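Local coordinates for protein neuraminidase (Influenza A virus, PDB 4K3Y) that is a neuraminidase-like tetrameric beta propeller of a bat influenza A virus, probably a surface protein of the virion, at residues 13-18 with 330-335; 41-46 with 99-104; 55-60 with 78-83; 198-203 with 319-324. All blocks are in the same frame, centred on the assembly; numbering follows the deposited sequence.

Contact 1 (13-18 with 330-335); sequences ENLCSI and DCQELC
L15 lays its side chain slantwise over that of Q332, CD1 coming to 3.7 Å from Q332 CB and a little farther from CG. Around this overlap the N-terminal segment 13-18 is fastened to the loop between strands 315-322 and 335-343 of a propeller blade; strand 20-26, which follows it, is an outer strand of that same sheet. The covalent link is the disulfide C16-C331, with the two SG atoms 2.1 Å apart and a torsion of 86° about the S-S bond, close to a right angle. The two halves reach it differently: SG of C16 lies anti to its own carbonyl carbon, whereas SG of C331 sits between its backbone N and carbonyl carbon (chi1 60°).

Beside the disulfide the backbones form a single bridge at L15 and Q332. Q332 N donates to N14 O at 2.7 Å and nearly straight (167°), and C16 N donates to Q332 O at 3.2 Å from above the carbonyl plane. Q332 thus presents both its backbone N-H and its C=O to the N-terminal segment. Its side-chain amide is held by three partners: NE2 donates to E333 O within the segment, at 2.9 Å in the carbonyl plane, and to P324 O, while OE1 receives G12 N, just before 13-18. E333 packs on I130 of a second subunit, which places the contact near a tetramer interface. Farther along, two aliphatic side chains meet at about a right angle, with I18 CD1 4.1 Å from L334 CB.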
# COMPACT_ATOMS: atom_id res chain seq x y z
N GLU C 13 -7.40 29.68 -14.90
CA GLU C 13 -8.47 30.42 -15.53
C GLU C 13 -8.38 30.26 -17.04
O GLU C 13 -9.38 30.34 -17.76
CB GLU C 13 -8.43 31.90 -15.14
CG GLU C 13 -8.74 32.14 -13.68
CD GLU C 13 -10.17 31.79 -13.31
OE1 GLU C 13 -11.06 31.93 -14.19
OE2 GLU C 13 -10.40 31.37 -12.15
N ASN C 14 -7.16 30.00 -17.52
CA ASN C 14 -6.96 29.83 -18.95
C ASN C 14 -6.54 28.43 -19.39
O ASN C 14 -5.54 27.87 -18.93
CB ASN C 14 -6.03 30.91 -19.50
CG ASN C 14 -6.78 32.15 -19.93
OD1 ASN C 14 -7.93 32.07 -20.38
ND2 ASN C 14 -6.14 33.31 -19.80
N LEU C 15 -7.34 27.87 -20.30
CA LEU C 15 -7.07 26.55 -20.85
C LEU C 15 -5.86 26.57 -21.77
O LEU C 15 -5.64 27.54 -22.51
CB LEU C 15 -8.29 26.04 -21.63
CG LEU C 15 -9.19 25.04 -20.90
CD1 LEU C 15 -9.18 25.29 -19.39
CD2 LEU C 15 -10.59 25.14 -21.43
N CYS C 16 -5.07 25.49 -21.71
CA CYS C 16 -3.98 25.29 -22.66
C CYS C 16 -4.53 25.22 -24.08
O CYS C 16 -5.70 24.87 -24.28
CB CYS C 16 -3.23 23.99 -22.36
SG CYS C 16 -2.56 23.86 -20.68
N SER C 17 -3.71 25.56 -25.07
CA SER C 17 -4.16 25.38 -26.43
C SER C 17 -4.17 23.90 -26.77
O SER C 17 -3.30 23.15 -26.33
CB SER C 17 -3.28 26.15 -27.41
OG SER C 17 -4.02 27.21 -28.01
N ILE C 18 -5.18 23.48 -27.52
CA ILE C 18 -5.27 22.09 -27.92
C ILE C 18 -5.44 21.97 -29.42
O ILE C 18 -6.31 22.62 -30.01
CB ILE C 18 -6.43 21.38 -27.20
CG1 ILE C 18 -6.15 21.35 -25.70
CG2 ILE C 18 -6.59 19.96 -27.73
CD1 ILE C 18 -7.39 21.26 -24.86
N ASP C 330 1.36 26.83 -16.36
CA ASP C 330 0.87 28.18 -16.66
C ASP C 330 -0.44 28.22 -17.46
O ASP C 330 -0.88 29.29 -17.91
CB ASP C 330 1.96 28.96 -17.42
CG ASP C 330 2.52 28.18 -18.61
OD1 ASP C 330 1.95 27.12 -18.97
OD2 ASP C 330 3.52 28.64 -19.20
N CYS C 331 -1.05 27.05 -17.66
CA CYS C 331 -2.36 26.95 -18.32
C CYS C 331 -3.08 25.73 -17.76
O CYS C 331 -2.43 24.82 -17.22
CB CYS C 331 -2.22 26.84 -19.84
SG CYS C 331 -1.25 25.41 -20.39
N GLN C 332 -4.41 25.70 -17.88
CA GLN C 332 -5.20 24.62 -17.29
C GLN C 332 -5.43 23.49 -18.30
O GLN C 332 -6.09 23.69 -19.32
CB GLN C 332 -6.53 25.15 -16.75
CG GLN C 332 -7.49 24.05 -16.26
CD GLN C 332 -6.88 23.19 -15.15
OE1 GLN C 332 -6.57 23.69 -14.06
NE2 GLN C 332 -6.70 21.90 -15.43
N GLU C 333 -4.88 22.30 -18.02
CA GLU C 333 -4.98 21.18 -18.96
C GLU C 333 -6.37 20.50 -18.95
O GLU C 333 -7.03 20.39 -17.91
CB GLU C 333 -3.84 20.18 -18.75
CG GLU C 333 -3.99 18.82 -19.47
CD GLU C 333 -3.67 18.86 -20.97
OE1 GLU C 333 -4.07 19.82 -21.66
OE2 GLU C 333 -3.02 17.91 -21.47
N LEU C 334 -6.81 20.05 -20.13
CA LEU C 334 -8.11 19.41 -20.29
C LEU C 334 -7.95 18.01 -20.87
O LEU C 334 -7.15 17.78 -21.79
CB LEU C 334 -9.00 20.27 -21.20
CG LEU C 334 -10.48 19.90 -21.32
CD1 LEU C 334 -11.11 19.69 -19.93
CD2 LEU C 334 -11.24 20.97 -22.11
N CYS C 335 -8.71 17.08 -20.32
CA CYS C 335 -8.64 15.68 -20.75
C CYS C 335 -10.03 15.07 -20.90
O CYS C 335 -11.02 15.63 -20.43
CB CYS C 335 -7.88 14.85 -19.71
SG CYS C 335 -6.20 15.39 -19.40

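Contact 2 (41-46 with 99-104); sequences TRQNFV and GWSASS
Q43 and A102 account for the hydrogen bonds of this contact. The Q43 side-chain amide faces the backbone edge of A102: A102 N donates to OE1 at 2.9 Å, arriving 24° out of the plane of that carbonyl, and NE2 returns a weak bond to A102 O at 3.3 Å. One amide therefore serves as both acceptor and donor to one residue of strand 101-104. Q43 has backbone angles in the left-handed helical region, at the corner that turns the chain between 41-42 and 44-46, and its CB points toward the other segment.

Strands 44-46 and 101-104 run almost exactly parallel, 6° apart, but their axes stay 8.4 Å from each other, too far for backbone pairing. This is the geometry of first strands in successive blades of a beta propeller, each hydrogen-bonded within its own sheet and facing its neighbour through side chains. Here R42 and F45 pair with V58 and F56, S103 with L114.

The van der Waals part belongs to F45. Its CG lies between the backbone N and the carbonyl carbon (chi1 70°), and the outer half of the ring follows the chain from A102 to S104: CE1 is 3.3 Å from A102 O, CZ 3.3 Å from S104 N and CE2 3.4 Å from S104 OG.

At the solvent end, the R42 and W100 side chains lie side by side, pointing the same way. NH2 meets W100 O and CB rather than the ring, 3.2 Å from W100 O at an angle too poor for a hydrogen bond, and 3.8 Å from W100 CB.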
# COMPACT_ATOMS: atom_id res chain seq x y z
N THR C 41 -15.77 -3.54 -13.65
CA THR C 41 -16.16 -2.16 -13.43
C THR C 41 -17.27 -1.71 -14.37
O THR C 41 -17.41 -2.24 -15.48
CB THR C 41 -14.98 -1.22 -13.66
OG1 THR C 41 -14.62 -1.25 -15.05
CG2 THR C 41 -13.81 -1.67 -12.83
N ARG C 42 -18.06 -0.74 -13.92
CA ARG C 42 -19.02 -0.04 -14.76
C ARG C 42 -19.22 1.40 -14.26
O ARG C 42 -18.85 1.73 -13.12
CB ARG C 42 -20.35 -0.81 -14.84
CG ARG C 42 -21.18 -0.85 -13.56
CD ARG C 42 -22.58 -1.42 -13.85
NE ARG C 42 -23.61 -0.86 -12.97
CZ ARG C 42 -24.23 0.30 -13.18
NH1 ARG C 42 -23.92 1.04 -14.23
NH2 ARG C 42 -25.15 0.72 -12.32
N GLN C 43 -19.80 2.25 -15.10
CA GLN C 43 -19.95 3.67 -14.80
C GLN C 43 -18.59 4.28 -14.42
O GLN C 43 -18.48 5.02 -13.43
CB GLN C 43 -21.02 3.90 -13.72
CG GLN C 43 -21.79 5.25 -13.83
CD GLN C 43 -21.54 6.21 -12.65
OE1 GLN C 43 -22.47 6.58 -11.93
NE2 GLN C 43 -20.29 6.63 -12.47
N ASN C 44 -17.56 3.99 -15.20
CA ASN C 44 -16.27 4.61 -14.96
C ASN C 44 -16.28 6.11 -15.27
O ASN C 44 -17.05 6.58 -16.11
CB ASN C 44 -15.17 3.90 -15.76
CG ASN C 44 -15.07 2.44 -15.41
OD1 ASN C 44 -14.27 2.05 -14.57
ND2 ASN C 44 -15.88 1.62 -16.07
N PHE C 45 -15.45 6.84 -14.55
CA PHE C 45 -15.16 8.23 -14.87
C PHE C 45 -13.91 8.63 -14.08
O PHE C 45 -13.48 7.94 -13.15
CB PHE C 45 -16.35 9.16 -14.54
CG PHE C 45 -16.60 9.33 -13.08
CD1 PHE C 45 -17.39 8.43 -12.38
CD2 PHE C 45 -16.02 10.40 -12.38
CE1 PHE C 45 -17.62 8.59 -11.00
CE2 PHE C 45 -16.23 10.56 -11.01
CZ PHE C 45 -17.04 9.66 -10.32
N VAL C 46 -13.34 9.76 -14.46
CA VAL C 46 -12.11 10.20 -13.84
C VAL C 46 -12.33 11.51 -13.12
O VAL C 46 -12.98 12.43 -13.65
CB VAL C 46 -11.01 10.34 -14.89
CG1 VAL C 46 -9.73 10.89 -14.26
CG2 VAL C 46 -10.77 9.00 -15.55
N GLY C 99 -23.76 2.34 -3.47
CA GLY C 99 -24.56 2.89 -4.54
C GLY C 99 -24.35 2.23 -5.88
O GLY C 99 -23.47 1.37 -6.01
N TRP C 100 -25.16 2.63 -6.86
CA TRP C 100 -25.01 2.15 -8.24
C TRP C 100 -24.61 3.30 -9.14
O TRP C 100 -24.30 3.11 -10.32
CB TRP C 100 -26.30 1.54 -8.78
CG TRP C 100 -27.43 1.46 -7.80
CD1 TRP C 100 -28.20 2.50 -7.35
CD2 TRP C 100 -27.95 0.27 -7.19
NE1 TRP C 100 -29.16 2.03 -6.47
CE2 TRP C 100 -29.02 0.66 -6.36
CE3 TRP C 100 -27.61 -1.09 -7.25
CZ2 TRP C 100 -29.76 -0.26 -5.60
CZ3 TRP C 100 -28.33 -2.00 -6.50
CH2 TRP C 100 -29.39 -1.58 -5.69
N SER C 101 -24.63 4.51 -8.60
CA SER C 101 -24.41 5.70 -9.41
C SER C 101 -23.68 6.75 -8.57
O SER C 101 -24.11 7.11 -7.47
CB SER C 101 -25.75 6.22 -9.93
OG SER C 101 -25.62 7.52 -10.53
N ALA C 102 -22.55 7.23 -9.09
CA ALA C 102 -21.74 8.17 -8.33
C ALA C 102 -21.13 9.27 -9.17
O ALA C 102 -20.84 9.10 -10.35
CB ALA C 102 -20.65 7.43 -7.53
N SER C 103 -20.97 10.42 -8.54
CA SER C 103 -20.13 11.49 -9.04
C SER C 103 -19.13 11.80 -7.92
O SER C 103 -19.46 11.69 -6.73
CB SER C 103 -21.00 12.70 -9.36
OG SER C 103 -20.26 13.72 -10.00
N SER C 104 -17.89 12.16 -8.26
CA SER C 104 -16.95 12.64 -7.23
C SER C 104 -16.17 13.88 -7.64
O SER C 104 -16.09 14.19 -8.83
CB SER C 104 -15.97 11.54 -6.80
OG SER C 104 -15.11 11.20 -7.86

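Contact 3 (55-60 with 78-83); sequences RFFVSM and NVYSVK
An antiparallel strand pair, R55-S59 against N78-V82, makes up this contact. Two hydrogen-bonded pairs give its ladder: R55 with V82, where R55 N reaches V82 O at 2.8 Å, and F57 with Y80, where Y80 N reaches F57 O at 2.8 Å and 175°. S59 N to N78 O extends the ladder by one more bond, at 3.1 Å. Between them lie the non-hydrogen-bonded pairs F56 with S81 and V58 with V79, where the chains draw closest, CA to CA 4.2 Å for F56 and S81. The directions differ by 144°, so the pair carries a strong twist.

These are the second and third strands of a four-stranded propeller blade, 40-48 flanking one side and 94-98 the other. The sheet face bearing F56, V58, V79 and S81 looks to the adjoining blade: V79 packs on A102, and the F56 ring meets S104 and W111. On the neighbouring strand of the same sheet, the F45 ring lies nearly parallel to that of F56. Across the strand pair, CB of S81 stands over a face of the F56 ring in a CH-pi contact, 3.7 Å from its centroid. S81 OG is hydrogen-bonded to E96 OE2 and R54 NE.

On the face of R55, F57, Y80 and V82, the F57 ring comes nearer to strand 78-83; its CG lies between backbone N and carbonyl carbon (chi1 61°). CB of Y80 sits over a face of that ring, 4.0 Å from the F57 centroid, while V82 CG1 approaches its edge. S59 OG, weakly hydrogen-bonded to E75 O, lies at the edge of the Y80 ring, 3.6 Å from CE1.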
# COMPACT_ATOMS: atom_id res chain seq x y z
N ARG C 55 -9.65 6.97 -10.78
CA ARG C 55 -10.64 6.29 -11.59
C ARG C 55 -11.75 5.80 -10.67
O ARG C 55 -11.59 4.80 -9.94
CB ARG C 55 -10.01 5.06 -12.26
CG ARG C 55 -10.67 4.65 -13.55
CD ARG C 55 -11.14 3.22 -13.56
NE ARG C 55 -10.21 2.35 -14.28
CZ ARG C 55 -10.52 1.19 -14.87
NH1 ARG C 55 -11.77 0.75 -14.87
NH2 ARG C 55 -9.58 0.48 -15.48
N PHE C 56 -12.88 6.50 -10.68
CA PHE C 56 -14.03 6.05 -9.93
C PHE C 56 -14.91 5.12 -10.75
O PHE C 56 -14.98 5.24 -11.98
CB PHE C 56 -14.82 7.26 -9.46
CG PHE C 56 -14.12 8.03 -8.41
CD1 PHE C 56 -13.10 8.91 -8.73
CD2 PHE C 56 -14.45 7.83 -7.08
CE1 PHE C 56 -12.44 9.59 -7.75
CE2 PHE C 56 -13.79 8.51 -6.09
CZ PHE C 56 -12.78 9.40 -6.42
N PHE C 57 -15.56 4.19 -10.07
CA PHE C 57 -16.45 3.25 -10.73
C PHE C 57 -17.36 2.51 -9.75
O PHE C 57 -17.20 2.58 -8.52
CB PHE C 57 -15.65 2.23 -11.55
CG PHE C 57 -14.73 1.39 -10.73
CD1 PHE C 57 -15.17 0.21 -10.14
CD2 PHE C 57 -13.40 1.77 -10.55
CE1 PHE C 57 -14.31 -0.58 -9.38
CE2 PHE C 57 -12.53 0.99 -9.79
CZ PHE C 57 -12.99 -0.18 -9.21
N VAL C 58 -18.33 1.80 -10.33
CA VAL C 58 -19.20 0.91 -9.57
C VAL C 58 -18.85 -0.52 -9.95
O VAL C 58 -18.57 -0.81 -11.11
CB VAL C 58 -20.68 1.23 -9.85
CG1 VAL C 58 -21.60 0.24 -9.12
CG2 VAL C 58 -21.00 2.68 -9.43
N SER C 59 -18.81 -1.43 -8.97
CA SER C 59 -18.32 -2.78 -9.22
C SER C 59 -19.42 -3.73 -9.68
O SER C 59 -20.61 -3.46 -9.47
CB SER C 59 -17.75 -3.36 -7.96
OG SER C 59 -18.80 -3.50 -7.02
N MET C 60 -19.01 -4.85 -10.29
CA MET C 60 -19.91 -5.94 -10.66
C MET C 60 -19.33 -7.27 -10.16
O MET C 60 -19.96 -8.32 -10.29
CB MET C 60 -20.10 -6.00 -12.18
CG MET C 60 -20.58 -4.71 -12.84
SD MET C 60 -20.36 -4.74 -14.64
CE MET C 60 -21.23 -6.24 -15.10
N ASN C 78 -21.20 -1.69 -5.06
CA ASN C 78 -20.52 -0.61 -4.33
C ASN C 78 -19.73 0.35 -5.20
O ASN C 78 -19.46 0.06 -6.38
CB ASN C 78 -19.61 -1.18 -3.23
CG ASN C 78 -20.40 -1.79 -2.09
OD1 ASN C 78 -21.26 -1.13 -1.50
ND2 ASN C 78 -20.13 -3.05 -1.79
N VAL C 79 -19.36 1.50 -4.63
CA VAL C 79 -18.50 2.47 -5.33
C VAL C 79 -17.04 2.35 -4.91
O VAL C 79 -16.72 2.26 -3.72
CB VAL C 79 -18.97 3.93 -5.14
CG1 VAL C 79 -18.18 4.85 -6.07
CG2 VAL C 79 -20.48 4.07 -5.40
N TYR C 80 -16.16 2.33 -5.90
CA TYR C 80 -14.73 2.20 -5.63
C TYR C 80 -13.97 3.25 -6.42
O TYR C 80 -14.51 3.89 -7.31
CB TYR C 80 -14.23 0.81 -6.04
CG TYR C 80 -14.81 -0.30 -5.20
CD1 TYR C 80 -16.03 -0.88 -5.53
CD2 TYR C 80 -14.13 -0.78 -4.08
CE1 TYR C 80 -16.56 -1.91 -4.76
CE2 TYR C 80 -14.65 -1.80 -3.31
CZ TYR C 80 -15.87 -2.37 -3.65
OH TYR C 80 -16.39 -3.39 -2.88
N SER C 81 -12.69 3.41 -6.07
CA SER C 81 -11.78 4.21 -6.87
C SER C 81 -10.44 3.51 -6.86
O SER C 81 -10.17 2.71 -5.95
CB SER C 81 -11.66 5.64 -6.33
OG SER C 81 -11.02 5.67 -5.07
N VAL C 82 -9.62 3.77 -7.88
CA VAL C 82 -8.20 3.44 -7.86
C VAL C 82 -7.44 4.65 -8.36
O VAL C 82 -8.03 5.58 -8.92
CB VAL C 82 -7.83 2.23 -8.74
CG1 VAL C 82 -8.52 0.96 -8.22
CG2 VAL C 82 -8.20 2.51 -10.19
N LYS C 83 -6.13 4.68 -8.15
CA LYS C 83 -5.35 5.74 -8.73
C LYS C 83 -5.33 5.45 -10.22
O LYS C 83 -5.05 4.30 -10.61
CB LYS C 83 -3.93 5.71 -8.17
CG LYS C 83 -3.06 6.88 -8.56
CD LYS C 83 -1.62 6.48 -8.34
CE LYS C 83 -0.68 7.67 -8.31
NZ LYS C 83 0.70 7.19 -8.02

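Contact 4 (198-203 with 319-324); sequences TCYYTS and SGLYQP
Q323 points its side chain at the backbone edge of Y201 and grips it with both ends of the amide. OE1 accepts Y201 N at 2.9 Å (nearly straight), meeting it at a steep 103° to the C=O bond, and NE2 donates to Y201 O at 2.7 Å with that oxygen practically in the amide plane. CG lies beside the backbone N of Q323 (chi1 -70°) and the chain beyond it is extended, which carries the amide across to the strand. The amide carbon CD passes CB of Y200 at 3.8 Å.

Y200 and L321 lie side by side, pointing the same way, and touch where Y200 CD1 meets L321 CD2 at 3.7 Å. NE2 of Q323 lies near the plane of the Y200 ring, at its edge, and the Y200 hydroxyl continues to E270 O. CB of L321 rests on C199 O. At the start of the pair T198 turns CG2 to G320, whose CA it reaches at 3.4 Å, where the glycine has no side chain.

The axes of 198-202 and 319-322 come within 5.7 Å, their directions 21° apart. Both are outermost strands of their own sheets in different propeller blades: T198 and Y200 are hydrogen-bonded to strand 205-211, G320 to W337, and another blade, 268-311, intervenes in the sequence. No backbone bond joins 198-203 to 319-324. The amide of Q323 takes the place of a neighbouring strand for Y201, supplying one acceptor and one donor, so that both polar backbone atoms of that residue are paired by a blade not its neighbour in sequence, near the chain's centre.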
# COMPACT_ATOMS: atom_id res chain seq x y z
N THR C 198 -21.11 16.34 -18.30
CA THR C 198 -19.68 16.32 -18.02
C THR C 198 -19.20 17.74 -18.17
O THR C 198 -19.61 18.47 -19.08
CB THR C 198 -18.87 15.40 -18.96
OG1 THR C 198 -19.44 15.45 -20.28
CG2 THR C 198 -18.92 14.00 -18.48
N CYS C 199 -18.32 18.14 -17.27
CA CYS C 199 -18.06 19.56 -17.13
C CYS C 199 -16.57 19.89 -17.13
O CYS C 199 -15.73 19.03 -16.87
CB CYS C 199 -18.74 20.08 -15.87
SG CYS C 199 -20.49 19.58 -15.69
N TYR C 200 -16.26 21.15 -17.42
CA TYR C 200 -14.92 21.69 -17.23
C TYR C 200 -15.02 23.14 -16.78
O TYR C 200 -16.05 23.78 -16.95
CB TYR C 200 -14.09 21.56 -18.51
CG TYR C 200 -14.60 22.37 -19.68
CD1 TYR C 200 -15.63 21.90 -20.49
CD2 TYR C 200 -14.03 23.59 -20.00
CE1 TYR C 200 -16.09 22.64 -21.56
CE2 TYR C 200 -14.48 24.34 -21.06
CZ TYR C 200 -15.51 23.86 -21.84
OH TYR C 200 -15.95 24.59 -22.91
N TYR C 201 -13.96 23.65 -16.18
CA TYR C 201 -13.92 25.05 -15.77
C TYR C 201 -12.95 25.85 -16.62
O TYR C 201 -11.82 25.41 -16.87
CB TYR C 201 -13.50 25.16 -14.29
CG TYR C 201 -13.34 26.58 -13.80
CD1 TYR C 201 -14.44 27.31 -13.37
CD2 TYR C 201 -12.09 27.20 -13.76
CE1 TYR C 201 -14.31 28.61 -12.92
CE2 TYR C 201 -11.95 28.51 -13.32
CZ TYR C 201 -13.07 29.21 -12.89
OH TYR C 201 -12.96 30.51 -12.44
N THR C 202 -13.39 27.01 -17.09
CA THR C 202 -12.46 27.99 -17.60
C THR C 202 -13.12 29.36 -17.64
O THR C 202 -14.34 29.45 -17.76
CB THR C 202 -11.92 27.61 -18.98
OG1 THR C 202 -10.83 28.47 -19.34
CG2 THR C 202 -13.03 27.68 -20.03
N SER C 203 -12.30 30.42 -17.52
CA SER C 203 -12.75 31.81 -17.68
C SER C 203 -13.91 32.19 -16.76
O SER C 203 -14.81 32.93 -17.15
CB SER C 203 -13.16 32.09 -19.14
OG SER C 203 -12.03 32.11 -20.00
N SER C 319 -18.56 8.66 -22.53
CA SER C 319 -17.32 9.43 -22.55
C SER C 319 -17.50 10.70 -21.69
O SER C 319 -18.61 11.24 -21.58
CB SER C 319 -16.87 9.73 -23.99
OG SER C 319 -17.76 10.61 -24.66
N GLY C 320 -16.42 11.15 -21.04
CA GLY C 320 -16.52 12.27 -20.12
C GLY C 320 -15.30 13.15 -20.02
O GLY C 320 -14.23 12.79 -20.49
N LEU C 321 -15.46 14.32 -19.40
CA LEU C 321 -14.36 15.28 -19.29
C LEU C 321 -13.71 15.30 -17.89
O LEU C 321 -14.36 14.95 -16.89
CB LEU C 321 -14.88 16.68 -19.60
CG LEU C 321 -14.47 17.43 -20.86
CD1 LEU C 321 -14.01 16.50 -21.97
CD2 LEU C 321 -15.65 18.29 -21.30
N TYR C 322 -12.44 15.70 -17.82
CA TYR C 322 -11.78 15.93 -16.52
C TYR C 322 -10.57 16.86 -16.63
O TYR C 322 -9.87 16.84 -17.65
CB TYR C 322 -11.41 14.61 -15.83
CG TYR C 322 -10.26 13.84 -16.44
CD1 TYR C 322 -10.46 13.00 -17.54
CD2 TYR C 322 -8.97 13.92 -15.90
CE1 TYR C 322 -9.40 12.27 -18.10
CE2 TYR C 322 -7.91 13.20 -16.44
CZ TYR C 322 -8.13 12.38 -17.54
OH TYR C 322 -7.08 11.67 -18.08
N GLN C 323 -10.34 17.66 -15.59
CA GLN C 323 -9.17 18.55 -15.52
C GLN C 323 -8.18 18.17 -14.42
O GLN C 323 -8.51 18.22 -13.23
CB GLN C 323 -9.62 20.00 -15.32
CG GLN C 323 -10.30 20.60 -16.54
CD GLN C 323 -11.08 21.88 -16.21
OE1 GLN C 323 -11.87 21.93 -15.24
NE2 GLN C 323 -10.86 22.92 -17.02
N PRO C 324 -6.95 17.77 -14.80
CA PRO C 324 -5.90 17.46 -13.83
C PRO C 324 -5.45 18.75 -13.14
O PRO C 324 -5.37 19.77 -13.83
CB PRO C 324 -4.75 16.92 -14.70
CG PRO C 324 -5.36 16.60 -16.02
CD PRO C 324 -6.49 17.56 -16.19

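From the N terminus, residues 13-18 come first, and contact 1 joins them to 330-335 only after most of the chain has passed, enclosing the other three contacts. Within that span contact 2 brings 41-46 to 99-104, linking two successive blades, and contact 3, the short loop 55-60 to 78-83 inside one blade, lies wholly within it. Contact 4 opens after contact 2 has closed, so these two stand in series, yet they touch where V46 packs on Y322; none of the four cross. Contacts 2 and 3 meet in one sheet, where strands 40-48 and 53-61 are neighbours. Contacts 1 and 4 also touch, through E13 with Y201 and T202, tying the N-terminal segment to the blade containing strand 197-202.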